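Local coordinates for 2-oxoglutarate-dependent dioxygenase tropC (Talaromyces stipitatus, PDB 6XJJ), which acts as an iron(II)- and 2-oxoglutarate-dependent dioxygenase in the biosynthesis of tropolones in a fungus, at residues E39-V44 with N71-F76; S250-Q255 with A280-M285; R223-A228 with S313-L318; Q198-A203 with R291-Y296; G133-T138 with D234-G239. All coordinates share one frame; numbering follows the deposited sequence.

Interaction 1: residues E39-V44 with N71-F76; sequences EVIPTV and NKYGFF
Glu-39 and Tyr-73 meet at the polar end of this contact: the phenol OH donates over 2.6 Å to the carboxylate OE1, which sits at the ring's edge, with the carboxylate turned 40° from the ring plane. Lys-72 lays its CG over one face of that ring, and its NZ, 4.2 Å from Glu-39 OE1, is too far for a salt bridge but may help keep the carboxylate ionised. Beyond the phenol the contact is apolar. Pro-42 CD comes obliquely to the Tyr-73 ring, 3.7 Å from CD2. Ile-41 is bent at its second torsion (chi2 -63°), which lets CD1 settle between Tyr-73 CB (4.0 Å) and Phe-75 CB (4.1 Å). Further along, Val-44 CB lies in the plane of the Phe-76 ring, at its edge. A second shell packs round these groups: Tyr-265 meets the Tyr-73 ring, while Val-66 of helix 56-72 lies against both Val-44 and Phe-76. Gly-74, with positive phi, turns the chain from that helix into its strand, and Phe-75 leads away to meet the iron ligand His-302 edge-to-face. Parallel neighbouring strands 43-45 and 75-79, joined through helix 56-72, make a beta-alpha-beta crossover at one margin of the main sheet.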
# COMPACT_ATOMS: atom_id res chain seq x y z
N GLU A 39 2.11 20.52 -12.25
CA GLU A 39 2.33 19.66 -11.08
C GLU A 39 2.42 18.20 -11.47
O GLU A 39 1.53 17.66 -12.12
CB GLU A 39 1.21 19.82 -10.06
CG GLU A 39 1.08 21.20 -9.45
CD GLU A 39 2.36 21.68 -8.79
OE1 GLU A 39 3.07 20.83 -8.22
OE2 GLU A 39 2.64 22.89 -8.83
N VAL A 40 3.49 17.54 -11.03
CA VAL A 40 3.68 16.12 -11.29
C VAL A 40 4.15 15.46 -10.00
O VAL A 40 4.89 16.06 -9.22
CB VAL A 40 4.70 15.89 -12.43
CG1 VAL A 40 6.13 16.21 -11.96
CG2 VAL A 40 4.58 14.47 -13.00
N ILE A 41 3.72 14.22 -9.78
CA ILE A 41 4.23 13.45 -8.64
C ILE A 41 5.71 13.16 -8.86
O ILE A 41 6.09 12.64 -9.93
CB ILE A 41 3.44 12.15 -8.49
CG1 ILE A 41 1.96 12.46 -8.20
CG2 ILE A 41 4.03 11.28 -7.39
CD1 ILE A 41 1.70 13.20 -6.88
N PRO A 42 6.58 13.47 -7.90
CA PRO A 42 8.02 13.28 -8.12
C PRO A 42 8.45 11.83 -7.96
O PRO A 42 7.73 10.99 -7.41
CB PRO A 42 8.66 14.17 -7.05
CG PRO A 42 7.66 14.22 -5.96
CD PRO A 42 6.31 14.12 -6.61
N THR A 43 9.65 11.56 -8.46
CA THR A 43 10.34 10.29 -8.29
C THR A 43 11.56 10.50 -7.41
O THR A 43 12.33 11.43 -7.63
CB THR A 43 10.79 9.72 -9.64
OG1 THR A 43 9.65 9.47 -10.48
CG2 THR A 43 11.58 8.43 -9.45
N VAL A 44 11.73 9.63 -6.42
CA VAL A 44 12.86 9.70 -5.50
C VAL A 44 13.63 8.39 -5.56
O VAL A 44 13.05 7.31 -5.39
CB VAL A 44 12.42 9.99 -4.06
CG1 VAL A 44 13.63 10.10 -3.15
CG2 VAL A 44 11.60 11.25 -4.01
N ASN A 71 5.66 16.11 2.19
CA ASN A 71 5.09 17.31 2.76
C ASN A 71 4.23 18.07 1.75
O ASN A 71 3.28 18.76 2.14
CB ASN A 71 6.21 18.19 3.31
CG ASN A 71 5.71 19.49 3.86
OD1 ASN A 71 4.89 20.17 3.25
ND2 ASN A 71 6.06 19.76 5.11
N LYS A 72 4.53 17.94 0.47
CA LYS A 72 3.83 18.69 -0.56
C LYS A 72 2.70 17.89 -1.20
O LYS A 72 1.57 18.37 -1.27
CB LYS A 72 4.83 19.16 -1.63
CG LYS A 72 4.26 20.08 -2.70
CD LYS A 72 5.40 20.60 -3.58
CE LYS A 72 4.91 21.55 -4.66
NZ LYS A 72 6.04 22.09 -5.46
N TYR A 73 2.98 16.66 -1.64
CA TYR A 73 1.98 15.85 -2.32
C TYR A 73 1.45 14.70 -1.49
O TYR A 73 0.40 14.15 -1.83
CB TYR A 73 2.55 15.28 -3.63
CG TYR A 73 3.12 16.31 -4.57
CD1 TYR A 73 2.31 17.02 -5.45
CD2 TYR A 73 4.49 16.58 -4.59
CE1 TYR A 73 2.85 17.96 -6.31
CE2 TYR A 73 5.03 17.51 -5.44
CZ TYR A 73 4.20 18.20 -6.30
OH TYR A 73 4.75 19.14 -7.16
N GLY A 74 2.14 14.30 -0.43
CA GLY A 74 1.79 13.06 0.24
C GLY A 74 2.05 11.82 -0.58
O GLY A 74 1.81 10.72 -0.09
N PHE A 75 2.50 11.96 -1.83
CA PHE A 75 2.91 10.83 -2.65
C PHE A 75 4.29 11.08 -3.24
O PHE A 75 4.69 12.23 -3.46
CB PHE A 75 2.03 10.51 -3.87
CG PHE A 75 0.68 9.90 -3.57
CD1 PHE A 75 -0.04 10.17 -2.42
CD2 PHE A 75 0.24 8.88 -4.41
CE1 PHE A 75 -1.27 9.54 -2.20
CE2 PHE A 75 -0.95 8.24 -4.18
CZ PHE A 75 -1.71 8.56 -3.07
N PHE A 76 5.00 9.99 -3.51
CA PHE A 76 6.03 9.94 -4.53
C PHE A 76 6.11 8.55 -5.15
O PHE A 76 5.56 7.57 -4.62
CB PHE A 76 7.47 10.26 -4.10
CG PHE A 76 7.92 9.67 -2.77
CD1 PHE A 76 7.05 9.13 -1.84
CD2 PHE A 76 9.26 9.32 -2.65
CE1 PHE A 76 7.52 8.55 -0.68
CE2 PHE A 76 9.73 8.68 -1.52
CZ PHE A 76 8.85 8.28 -0.54

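Interaction 2: residues S250-Q255 with A280-M285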
# COMPACT_ATOMS: atom_id res chain seq x y z
N SER A 250 1.91 3.47 2.80
CA SER A 250 1.38 2.52 1.83
C SER A 250 2.35 2.43 0.66
O SER A 250 2.93 3.44 0.25
CB SER A 250 -0.01 2.91 1.33
OG SER A 250 -0.95 2.99 2.40
N ILE A 251 2.53 1.22 0.14
CA ILE A 251 3.46 0.97 -0.95
C ILE A 251 2.70 0.20 -2.03
O ILE A 251 2.24 -0.92 -1.78
CB ILE A 251 4.69 0.16 -0.51
CG1 ILE A 251 5.34 0.79 0.72
CG2 ILE A 251 5.69 0.12 -1.66
CD1 ILE A 251 6.43 -0.06 1.34
N LEU A 252 2.60 0.78 -3.22
CA LEU A 252 1.76 0.25 -4.28
C LEU A 252 2.64 -0.17 -5.45
O LEU A 252 3.60 0.52 -5.80
CB LEU A 252 0.76 1.31 -4.75
CG LEU A 252 -0.25 0.99 -5.86
CD1 LEU A 252 -1.36 0.08 -5.35
CD2 LEU A 252 -0.81 2.28 -6.45
N LEU A 253 2.30 -1.31 -6.05
CA LEU A 253 2.94 -1.78 -7.27
C LEU A 253 1.91 -1.74 -8.39
O LEU A 253 0.94 -2.50 -8.37
CB LEU A 253 3.48 -3.20 -7.09
CG LEU A 253 4.06 -3.88 -8.34
CD1 LEU A 253 5.27 -3.13 -8.87
CD2 LEU A 253 4.40 -5.33 -8.05
N GLN A 254 2.12 -0.87 -9.38
CA GLN A 254 1.21 -0.79 -10.50
C GLN A 254 1.73 -1.67 -11.63
O GLN A 254 2.85 -2.20 -11.57
CB GLN A 254 1.05 0.64 -10.99
CG GLN A 254 0.87 1.66 -9.94
CD GLN A 254 0.50 2.97 -10.55
OE1 GLN A 254 0.14 3.01 -11.72
NE2 GLN A 254 0.83 4.05 -9.87
N GLN A 255 0.92 -1.81 -12.67
CA GLN A 255 1.23 -2.71 -13.76
C GLN A 255 1.63 -1.90 -14.99
O GLN A 255 0.95 -0.92 -15.33
CB GLN A 255 0.01 -3.59 -14.07
CG GLN A 255 0.33 -4.91 -14.72
CD GLN A 255 -0.90 -5.75 -14.91
OE1 GLN A 255 -2.02 -5.31 -14.62
NE2 GLN A 255 -0.72 -6.99 -15.36
N ALA A 280 9.40 1.00 -10.08
CA ALA A 280 9.05 1.93 -9.02
C ALA A 280 7.94 1.34 -8.17
O ALA A 280 7.21 0.44 -8.60
CB ALA A 280 8.63 3.29 -9.58
N PHE A 281 7.85 1.84 -6.95
CA PHE A 281 6.67 1.68 -6.12
C PHE A 281 6.10 3.06 -5.81
O PHE A 281 6.84 4.04 -5.69
CB PHE A 281 7.02 0.95 -4.82
CG PHE A 281 7.57 -0.43 -5.03
CD1 PHE A 281 6.73 -1.51 -5.17
CD2 PHE A 281 8.94 -0.63 -5.09
CE1 PHE A 281 7.23 -2.78 -5.36
CE2 PHE A 281 9.46 -1.90 -5.29
CZ PHE A 281 8.60 -2.98 -5.42
N VAL A 282 4.77 3.13 -5.68
CA VAL A 282 4.10 4.36 -5.27
C VAL A 282 3.99 4.36 -3.76
O VAL A 282 3.48 3.41 -3.16
CB VAL A 282 2.71 4.50 -5.91
CG1 VAL A 282 2.01 5.75 -5.38
CG2 VAL A 282 2.80 4.57 -7.40
N ILE A 283 4.46 5.44 -3.15
CA ILE A 283 4.50 5.58 -1.70
C ILE A 283 3.61 6.75 -1.34
O ILE A 283 3.73 7.83 -1.94
CB ILE A 283 5.94 5.83 -1.21
CG1 ILE A 283 6.91 4.78 -1.75
CG2 ILE A 283 5.97 5.90 0.31
CD1 ILE A 283 6.60 3.37 -1.35
N ASN A 284 2.73 6.55 -0.37
CA ASN A 284 1.97 7.67 0.17
C ASN A 284 1.81 7.53 1.68
O ASN A 284 1.90 6.44 2.24
CB ASN A 284 0.58 7.78 -0.43
CG ASN A 284 -0.23 6.55 -0.21
OD1 ASN A 284 0.28 5.44 -0.30
ND2 ASN A 284 -1.45 6.73 0.27
N MET A 285 1.53 8.66 2.31
CA MET A 285 1.32 8.75 3.74
C MET A 285 -0.17 8.58 4.06
O MET A 285 -1.04 8.92 3.26
CB MET A 285 1.81 10.10 4.25
CG MET A 285 3.25 10.44 3.86
SD MET A 285 4.53 9.42 4.63
CE MET A 285 4.81 8.15 3.39
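Ser-250 to Leu-252 pair antiparallel with Val-282 to Asn-284, the strand axes 4.5 Å apart and 156° between directions. Ser-250 with Asn-284 and Leu-252 with Val-282 are hydrogen-bonded pairs, each closed by two backbone bonds, and Ile-251 with Ile-283 is the non-hydrogen-bonded pair between them. On the face of the two isoleucines, the side chains run alongside one another; Phe-281 CB also packs on Ile-251 CG2, 3.5 Å away, and Met-185 and Val-189 of helix 171-204 cover Ile-251. The other face carries Leu-252 beside Val-282 (CB to CB 3.9 Å), then Ser-250 beside Asn-284. The first torsion of Asn-284 (chi1 59°) places its amide on the Asp-245 side, where ND2, like Ser-250 OG, is hydrogen-bonded to Asp-245 OD2. Two second-shell groups thus probably help position one iron ligand. Gln-254 OE1 makes a weak hydrogen bond to NH1 of Arg-311, predicted to bind 2-oxoglutarate. The arrangement belongs to the double-stranded beta-helix core of 2-oxoglutarate oxygenases, whose strands frame the His-Asp-His iron site.

Interaction 3: residues R223-A228 with S313-L318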
# COMPACT_ATOMS: atom_id res chain seq x y z
N ARG A 223 -2.96 -6.13 -0.01
CA ARG A 223 -4.11 -6.50 -0.82
C ARG A 223 -3.67 -6.75 -2.26
O ARG A 223 -2.92 -5.96 -2.83
CB ARG A 223 -5.21 -5.42 -0.79
CG ARG A 223 -5.74 -5.18 0.60
CD ARG A 223 -7.09 -4.49 0.63
NE ARG A 223 -7.53 -4.26 2.01
CZ ARG A 223 -8.76 -3.87 2.34
NH1 ARG A 223 -9.68 -3.72 1.41
NH2 ARG A 223 -9.07 -3.69 3.62
N LEU A 224 -4.15 -7.86 -2.82
CA LEU A 224 -4.04 -8.12 -4.25
C LEU A 224 -5.31 -7.58 -4.90
O LEU A 224 -6.42 -7.90 -4.46
CB LEU A 224 -3.88 -9.61 -4.53
CG LEU A 224 -2.73 -10.34 -3.84
CD1 LEU A 224 -2.71 -11.81 -4.25
CD2 LEU A 224 -1.38 -9.67 -4.08
N LEU A 225 -5.14 -6.77 -5.94
CA LEU A 225 -6.23 -5.97 -6.48
C LEU A 225 -6.47 -6.30 -7.95
O LEU A 225 -5.51 -6.46 -8.72
CB LEU A 225 -5.91 -4.48 -6.32
CG LEU A 225 -5.83 -3.99 -4.87
CD1 LEU A 225 -5.15 -2.63 -4.77
CD2 LEU A 225 -7.22 -3.90 -4.29
N HIS A 226 -7.75 -6.42 -8.31
CA HIS A 226 -8.17 -6.65 -9.68
C HIS A 226 -9.24 -5.63 -10.06
O HIS A 226 -10.22 -5.46 -9.33
CB HIS A 226 -8.73 -8.05 -9.88
CG HIS A 226 -9.24 -8.30 -11.26
ND1 HIS A 226 -10.22 -9.23 -11.54
CD2 HIS A 226 -8.89 -7.74 -12.44
CE1 HIS A 226 -10.46 -9.23 -12.84
NE2 HIS A 226 -9.67 -8.33 -13.41
N TYR A 227 -9.06 -4.98 -11.21
CA TYR A 227 -10.00 -3.99 -11.74
C TYR A 227 -10.47 -4.49 -13.10
O TYR A 227 -9.73 -4.39 -14.09
CB TYR A 227 -9.34 -2.63 -11.88
CG TYR A 227 -8.81 -2.04 -10.59
CD1 TYR A 227 -9.63 -1.78 -9.52
CD2 TYR A 227 -7.45 -1.80 -10.45
CE1 TYR A 227 -9.13 -1.25 -8.34
CE2 TYR A 227 -6.93 -1.27 -9.28
CZ TYR A 227 -7.77 -1.00 -8.23
OH TYR A 227 -7.24 -0.49 -7.07
N ALA A 228 -11.68 -5.02 -13.17
CA ALA A 228 -12.21 -5.43 -14.47
C ALA A 228 -12.38 -4.20 -15.37
O ALA A 228 -12.86 -3.16 -14.90
CB ALA A 228 -13.55 -6.14 -14.30
N SER A 313 -2.93 -4.49 -9.31
CA SER A 313 -2.00 -3.76 -8.46
C SER A 313 -1.88 -4.50 -7.13
O SER A 313 -2.77 -5.27 -6.75
CB SER A 313 -2.44 -2.31 -8.26
OG SER A 313 -3.70 -2.23 -7.63
N VAL A 314 -0.76 -4.28 -6.46
CA VAL A 314 -0.51 -4.86 -5.14
C VAL A 314 -0.26 -3.72 -4.17
O VAL A 314 0.67 -2.93 -4.37
CB VAL A 314 0.67 -5.85 -5.16
CG1 VAL A 314 0.95 -6.35 -3.75
CG2 VAL A 314 0.37 -7.01 -6.09
N ALA A 315 -1.08 -3.63 -3.15
CA ALA A 315 -1.04 -2.55 -2.18
C ALA A 315 -0.67 -3.15 -0.84
O ALA A 315 -1.34 -4.07 -0.37
CB ALA A 315 -2.39 -1.82 -2.10
N PHE A 316 0.41 -2.66 -0.25
CA PHE A 316 0.82 -3.07 1.08
C PHE A 316 0.83 -1.85 1.97
O PHE A 316 1.17 -0.75 1.53
CB PHE A 316 2.15 -3.91 0.98
CG PHE A 316 2.99 -4.03 2.24
CD1 PHE A 316 2.99 -3.13 3.30
CD2 PHE A 316 3.49 -5.30 2.53
CE1 PHE A 316 3.73 -3.36 4.45
CE2 PHE A 316 4.19 -5.54 3.70
CZ PHE A 316 4.29 -4.58 4.66
N PHE A 317 0.37 -2.04 3.21
CA PHE A 317 0.20 -0.92 4.12
C PHE A 317 0.84 -1.26 5.46
O PHE A 317 0.91 -2.43 5.85
CB PHE A 317 -1.29 -0.51 4.39
CG PHE A 317 -2.20 -0.57 3.18
CD1 PHE A 317 -2.29 -1.71 2.40
CD2 PHE A 317 -2.80 0.59 2.72
CE1 PHE A 317 -3.10 -1.74 1.28
CE2 PHE A 317 -3.58 0.56 1.58
CZ PHE A 317 -3.72 -0.60 0.86
N LEU A 318 1.29 -0.21 6.13
CA LEU A 318 1.82 -0.28 7.48
C LEU A 318 0.94 0.59 8.37
O LEU A 318 0.90 1.81 8.20
CB LEU A 318 3.28 0.17 7.51
CG LEU A 318 3.92 0.36 8.89
CD1 LEU A 318 3.93 -0.95 9.67
CD2 LEU A 318 5.33 0.92 8.75
O HOH W 1 -4.61 0.85 -6.95
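Ser-313 pairs with Leu-225: its O takes Leu-225 N at 2.9 Å, while the return bond from Ser-313 N to Leu-225 O is weak. The serine hydroxyl rests against Leu-225 and shares a water with Tyr-227, the water lying 3.0 Å from Tyr-227 OH and 3.3 Å from Ser-313 OG. Val-314 follows in a non-hydrogen-bonded pair on the opposite face, where its CG2 lies alongside Leu-224 CD2 at 3.8 Å. Ala-315 exchanges two backbone bonds with Arg-223, and its CB meets Leu-225 CD1 at 3.9 Å. Beyond it, Phe-317 comes back to the serine's face, and its CE1 approaches Arg-223 CG obliquely at 4.4 Å. The nearest atom of the Phe-317 side chain is about 5 Å from the bound iron. Strand 311-318 runs between strands 222-227 and 249-253, and strand 139-144 flanks 222-227 on its other margin. Helix 85-99 packs on Leu-224 and Val-314, and helix 171-204 touches Val-314, Phe-316 and Leu-318.

Interaction 4: residues Q198-A203 with R291-Y296; sequences QGIHKA and RWTGGY
Ile-200 and Thr-293 mark the closest approach of the two backbones, yet their CA atoms stay 8.3 Å apart, so helix 171-204 meets the loop after helix 287-292 through side chains. Tyr-296 spans most of the gap. A chi1 near 180° swings its ring out to the helix, and the CB of Ala-203 sits obliquely by the phenol end, 3.5 Å from Tyr-296 CZ and equally far from CE1 and CE2, at 3.9 Å each. Ile-200 packs nearer the loop: bent at its second torsion (chi2 -61°), it brings CD1 to Tyr-296 CD2 (4.0 Å) and to Thr-293 CG2 (3.9 Å), so that this one methyl passes the ring and lies across the threonine methyl. The polar ends look elsewhere. Tyr-296 OH is hydrogen-bonded to Arg-67 NE of helix 56-72, and Phe-204 meets the ring edge-to-face. Thr-293 OG1 is hydrogen-bonded to Met-289 O, His-290 O and Tyr-297 N, linking the last part of the short helix to the chain that leaves it, while the methyl is presented to Ile-200. Away from the annotated sites, this is apolar packing of a helix against a loop, joining the late part of the long helix 171-204 to the residues that follow helix 287-292.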
# COMPACT_ATOMS: atom_id res chain seq x y z
N GLN A 198 14.23 10.43 9.82
CA GLN A 198 15.35 11.35 9.62
C GLN A 198 14.86 12.71 9.14
O GLN A 198 15.38 13.75 9.55
CB GLN A 198 16.35 10.74 8.64
CG GLN A 198 17.59 11.57 8.35
CD GLN A 198 18.39 11.90 9.60
OE1 GLN A 198 18.63 11.04 10.45
NE2 GLN A 198 18.87 13.14 9.68
N GLY A 199 13.86 12.73 8.25
CA GLY A 199 13.25 14.00 7.88
C GLY A 199 12.59 14.71 9.05
O GLY A 199 12.56 15.94 9.10
N ILE A 200 12.06 13.94 10.01
CA ILE A 200 11.55 14.54 11.24
C ILE A 200 12.69 15.15 12.05
O ILE A 200 12.59 16.29 12.53
CB ILE A 200 10.76 13.50 12.06
CG1 ILE A 200 9.52 13.03 11.28
CG2 ILE A 200 10.38 14.04 13.42
CD1 ILE A 200 8.53 14.14 10.95
N HIS A 201 13.78 14.40 12.23
CA HIS A 201 14.96 14.94 12.90
C HIS A 201 15.36 16.29 12.31
O HIS A 201 15.59 17.26 13.04
CB HIS A 201 16.13 13.96 12.78
CG HIS A 201 17.42 14.53 13.27
ND1 HIS A 201 17.66 14.78 14.61
CD2 HIS A 201 18.52 14.96 12.61
CE1 HIS A 201 18.86 15.30 14.75
NE2 HIS A 201 19.40 15.43 13.55
N LYS A 202 15.46 16.36 10.98
CA LYS A 202 15.88 17.61 10.34
C LYS A 202 14.84 18.70 10.53
O LYS A 202 15.19 19.87 10.70
CB LYS A 202 16.13 17.37 8.85
CG LYS A 202 17.39 16.58 8.55
CD LYS A 202 17.61 16.41 7.06
CE LYS A 202 17.99 17.70 6.37
NZ LYS A 202 19.29 18.25 6.82
N ALA A 203 13.56 18.34 10.52
CA ALA A 203 12.50 19.35 10.60
C ALA A 203 12.36 19.89 12.01
O ALA A 203 12.37 21.11 12.22
CB ALA A 203 11.17 18.78 10.12
N ARG A 291 -1.62 12.81 11.43
CA ARG A 291 -1.84 13.30 12.79
C ARG A 291 -0.57 13.22 13.61
O ARG A 291 -0.30 14.09 14.45
CB ARG A 291 -2.93 12.48 13.48
CG ARG A 291 -4.33 12.61 12.94
CD ARG A 291 -5.27 11.99 13.95
NE ARG A 291 -4.84 10.64 14.32
CZ ARG A 291 -5.11 9.53 13.64
NH1 ARG A 291 -5.83 9.58 12.53
NH2 ARG A 291 -4.66 8.36 14.08
N TRP A 292 0.21 12.16 13.42
CA TRP A 292 1.35 11.93 14.28
C TRP A 292 2.48 12.91 13.98
O TRP A 292 3.15 13.37 14.91
CB TRP A 292 1.70 10.44 14.19
CG TRP A 292 2.93 9.96 14.84
CD1 TRP A 292 3.51 10.45 15.97
CD2 TRP A 292 3.60 8.73 14.55
NE1 TRP A 292 4.58 9.67 16.33
CE2 TRP A 292 4.65 8.59 15.48
CE3 TRP A 292 3.43 7.74 13.57
CZ2 TRP A 292 5.54 7.52 15.45
CZ3 TRP A 292 4.32 6.68 13.54
CH2 TRP A 292 5.36 6.58 14.47
N THR A 293 2.64 13.31 12.72
CA THR A 293 3.36 14.53 12.43
C THR A 293 2.39 15.71 12.59
O THR A 293 1.22 15.54 12.95
CB THR A 293 3.95 14.49 11.02
OG1 THR A 293 2.90 14.48 10.05
CG2 THR A 293 4.75 13.22 10.84
N GLY A 294 2.86 16.92 12.33
CA GLY A 294 1.98 18.06 12.47
C GLY A 294 1.11 18.30 11.25
O GLY A 294 0.69 19.44 11.00
N GLY A 295 0.81 17.25 10.49
CA GLY A 295 0.49 17.42 9.09
C GLY A 295 1.71 17.61 8.22
O GLY A 295 1.57 17.88 7.02
N TYR A 296 2.91 17.47 8.80
CA TYR A 296 4.14 17.70 8.06
C TYR A 296 4.30 16.68 6.93
O TYR A 296 4.74 17.03 5.83
CB TYR A 296 5.33 17.66 9.03
CG TYR A 296 6.67 17.90 8.40
CD1 TYR A 296 7.08 19.17 8.05
CD2 TYR A 296 7.54 16.84 8.18
CE1 TYR A 296 8.32 19.39 7.48
CE2 TYR A 296 8.78 17.04 7.62
CZ TYR A 296 9.17 18.32 7.27
OH TYR A 296 10.40 18.54 6.71

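Interaction 5: residues G133-T138 with D234-G239; sequences GLLPDT and DPRQFG
Arg-236 O accepts the backbone N of Leu-135 at 2.9 Å, in a nearly straight bond (174°) whose donor is tilted from the carbonyl plane. Leu-134 closes over the same carbonyl and sets its CD2 3.8 Å from Arg-236 CB. One residue on, Gln-237 reaches across with an extended chain and gives NE2 to Pro-136 O at 2.9 Å; the acceptor lies close to the amide plane, which probably limits the rotation of the end group. Thr-138 rests its CG2 on that amide, 3.6 Å from Gln-237 NE2, and its own N bonds to Phe-238 O at 3.2 Å. Within residues 234-239, Asp-234 braces the turn. Its OD1 takes Arg-236 N in an Asx turn, inside a type I turn, and its OD2 forms a salt bridge with Arg-236 NH2 (2.8 Å). The salt bridge probably helps keep the guanidinium where Leu-135 lies loosely over one face, toward its rim. Further in, Asp-137 OD2 bonds to Gly-241 N, just past the second loop. Chemically, the bonds that cross are uncharged: the charged pair braces its own turn, while mostly main-chain bonds join that turn to residues 133-138.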
# COMPACT_ATOMS: atom_id res chain seq x y z
N GLY A 133 -24.30 9.67 -3.71
CA GLY A 133 -24.64 9.87 -5.10
C GLY A 133 -24.07 8.84 -6.06
O GLY A 133 -24.51 8.78 -7.21
N LEU A 134 -23.13 8.01 -5.61
CA LEU A 134 -22.25 7.27 -6.51
C LEU A 134 -22.48 5.76 -6.40
O LEU A 134 -23.19 5.27 -5.52
CB LEU A 134 -20.78 7.61 -6.21
CG LEU A 134 -20.42 9.09 -6.41
CD1 LEU A 134 -18.98 9.36 -6.00
CD2 LEU A 134 -20.66 9.54 -7.86
N LEU A 135 -21.86 5.04 -7.34
CA LEU A 135 -21.95 3.59 -7.50
C LEU A 135 -20.80 2.89 -6.79
O LEU A 135 -19.74 3.47 -6.57
CB LEU A 135 -21.95 3.24 -8.98
CG LEU A 135 -23.18 3.62 -9.81
CD1 LEU A 135 -22.88 3.47 -11.29
CD2 LEU A 135 -24.35 2.73 -9.43
N PRO A 136 -20.98 1.61 -6.44
CA PRO A 136 -19.93 0.89 -5.72
C PRO A 136 -18.72 0.59 -6.60
O PRO A 136 -18.77 0.64 -7.83
CB PRO A 136 -20.63 -0.41 -5.28
CG PRO A 136 -21.74 -0.58 -6.25
CD PRO A 136 -22.20 0.80 -6.61
N ASP A 137 -17.60 0.29 -5.94
CA ASP A 137 -16.32 0.13 -6.61
C ASP A 137 -16.19 -1.20 -7.35
O ASP A 137 -16.54 -2.26 -6.82
CB ASP A 137 -15.19 0.26 -5.61
CG ASP A 137 -15.06 1.66 -5.07
OD1 ASP A 137 -15.68 2.57 -5.67
OD2 ASP A 137 -14.35 1.85 -4.06
N THR A 138 -15.66 -1.14 -8.58
CA THR A 138 -15.39 -2.32 -9.39
C THR A 138 -14.28 -3.19 -8.80
O THR A 138 -14.10 -4.32 -9.25
CB THR A 138 -15.00 -1.90 -10.81
OG1 THR A 138 -13.83 -1.07 -10.77
CG2 THR A 138 -16.13 -1.14 -11.48
N ASP A 234 -19.65 4.28 -16.35
CA ASP A 234 -20.44 5.33 -15.74
C ASP A 234 -19.52 6.24 -14.92
O ASP A 234 -18.78 5.75 -14.06
CB ASP A 234 -21.52 4.71 -14.85
CG ASP A 234 -22.46 5.74 -14.26
OD1 ASP A 234 -22.22 6.95 -14.43
OD2 ASP A 234 -23.47 5.35 -13.64
N PRO A 235 -19.53 7.56 -15.15
CA PRO A 235 -18.65 8.44 -14.38
C PRO A 235 -19.00 8.53 -12.90
O PRO A 235 -18.30 9.24 -12.16
CB PRO A 235 -18.83 9.80 -15.08
CG PRO A 235 -20.17 9.74 -15.64
CD PRO A 235 -20.36 8.33 -16.09
N ARG A 236 -20.05 7.86 -12.46
CA ARG A 236 -20.40 7.76 -11.05
C ARG A 236 -19.79 6.53 -10.38
O ARG A 236 -20.06 6.29 -9.20
CB ARG A 236 -21.93 7.73 -10.91
CG ARG A 236 -22.60 9.05 -11.31
CD ARG A 236 -24.14 9.06 -11.22
NE ARG A 236 -24.75 8.08 -12.13
CZ ARG A 236 -25.52 7.05 -11.76
NH1 ARG A 236 -25.85 6.86 -10.49
NH2 ARG A 236 -26.00 6.24 -12.68
N GLN A 237 -18.97 5.76 -11.10
CA GLN A 237 -18.37 4.54 -10.58
C GLN A 237 -16.87 4.63 -10.78
O GLN A 237 -16.41 5.05 -11.85
CB GLN A 237 -18.91 3.30 -11.30
CG GLN A 237 -18.70 2.01 -10.55
CD GLN A 237 -19.32 0.83 -11.26
OE1 GLN A 237 -19.72 0.92 -12.42
NE2 GLN A 237 -19.49 -0.27 -10.53
N PHE A 238 -16.10 4.25 -9.77
CA PHE A 238 -14.66 4.20 -9.95
C PHE A 238 -14.13 2.81 -9.64
O PHE A 238 -14.85 1.95 -9.13
CB PHE A 238 -13.88 5.21 -9.09
CG PHE A 238 -14.34 6.64 -9.21
CD1 PHE A 238 -15.68 6.98 -9.26
CD2 PHE A 238 -13.41 7.63 -9.49
CE1 PHE A 238 -16.08 8.28 -9.40
CE2 PHE A 238 -13.81 8.93 -9.66
CZ PHE A 238 -15.14 9.26 -9.62
N GLY A 239 -12.86 2.61 -9.97
CA GLY A 239 -12.12 1.46 -9.50
C GLY A 239 -12.06 1.47 -8.00
O GLY A 239 -12.40 0.48 -7.34

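Interactions 1, 2 and 3 share the main mixed sheet. Strand 75-79 of interaction 1 bonds to strand 281-285 of interaction 2 (Phe-76 O to Ile-283 N, 2.8 Å), and strand 249-253 bonds to strand 311-318 of interaction 3; centres are about 12 Å (1 to 2) and about 10 Å (2 to 3) apart. Interaction 1 closes first along the chain, interaction 2 is nested within interaction 3, and the segments of 3, 4 and 5 alternate. Interaction 4 touches interaction 1 through Asn-71 and Tyr-296; interaction 5 touches interaction 3 through Tyr-227 and Gly-239. Interactions 1, 2 and 3 thus bring side chains of the main sheet up to the iron, while 4 and 5 join outlying helix and loops.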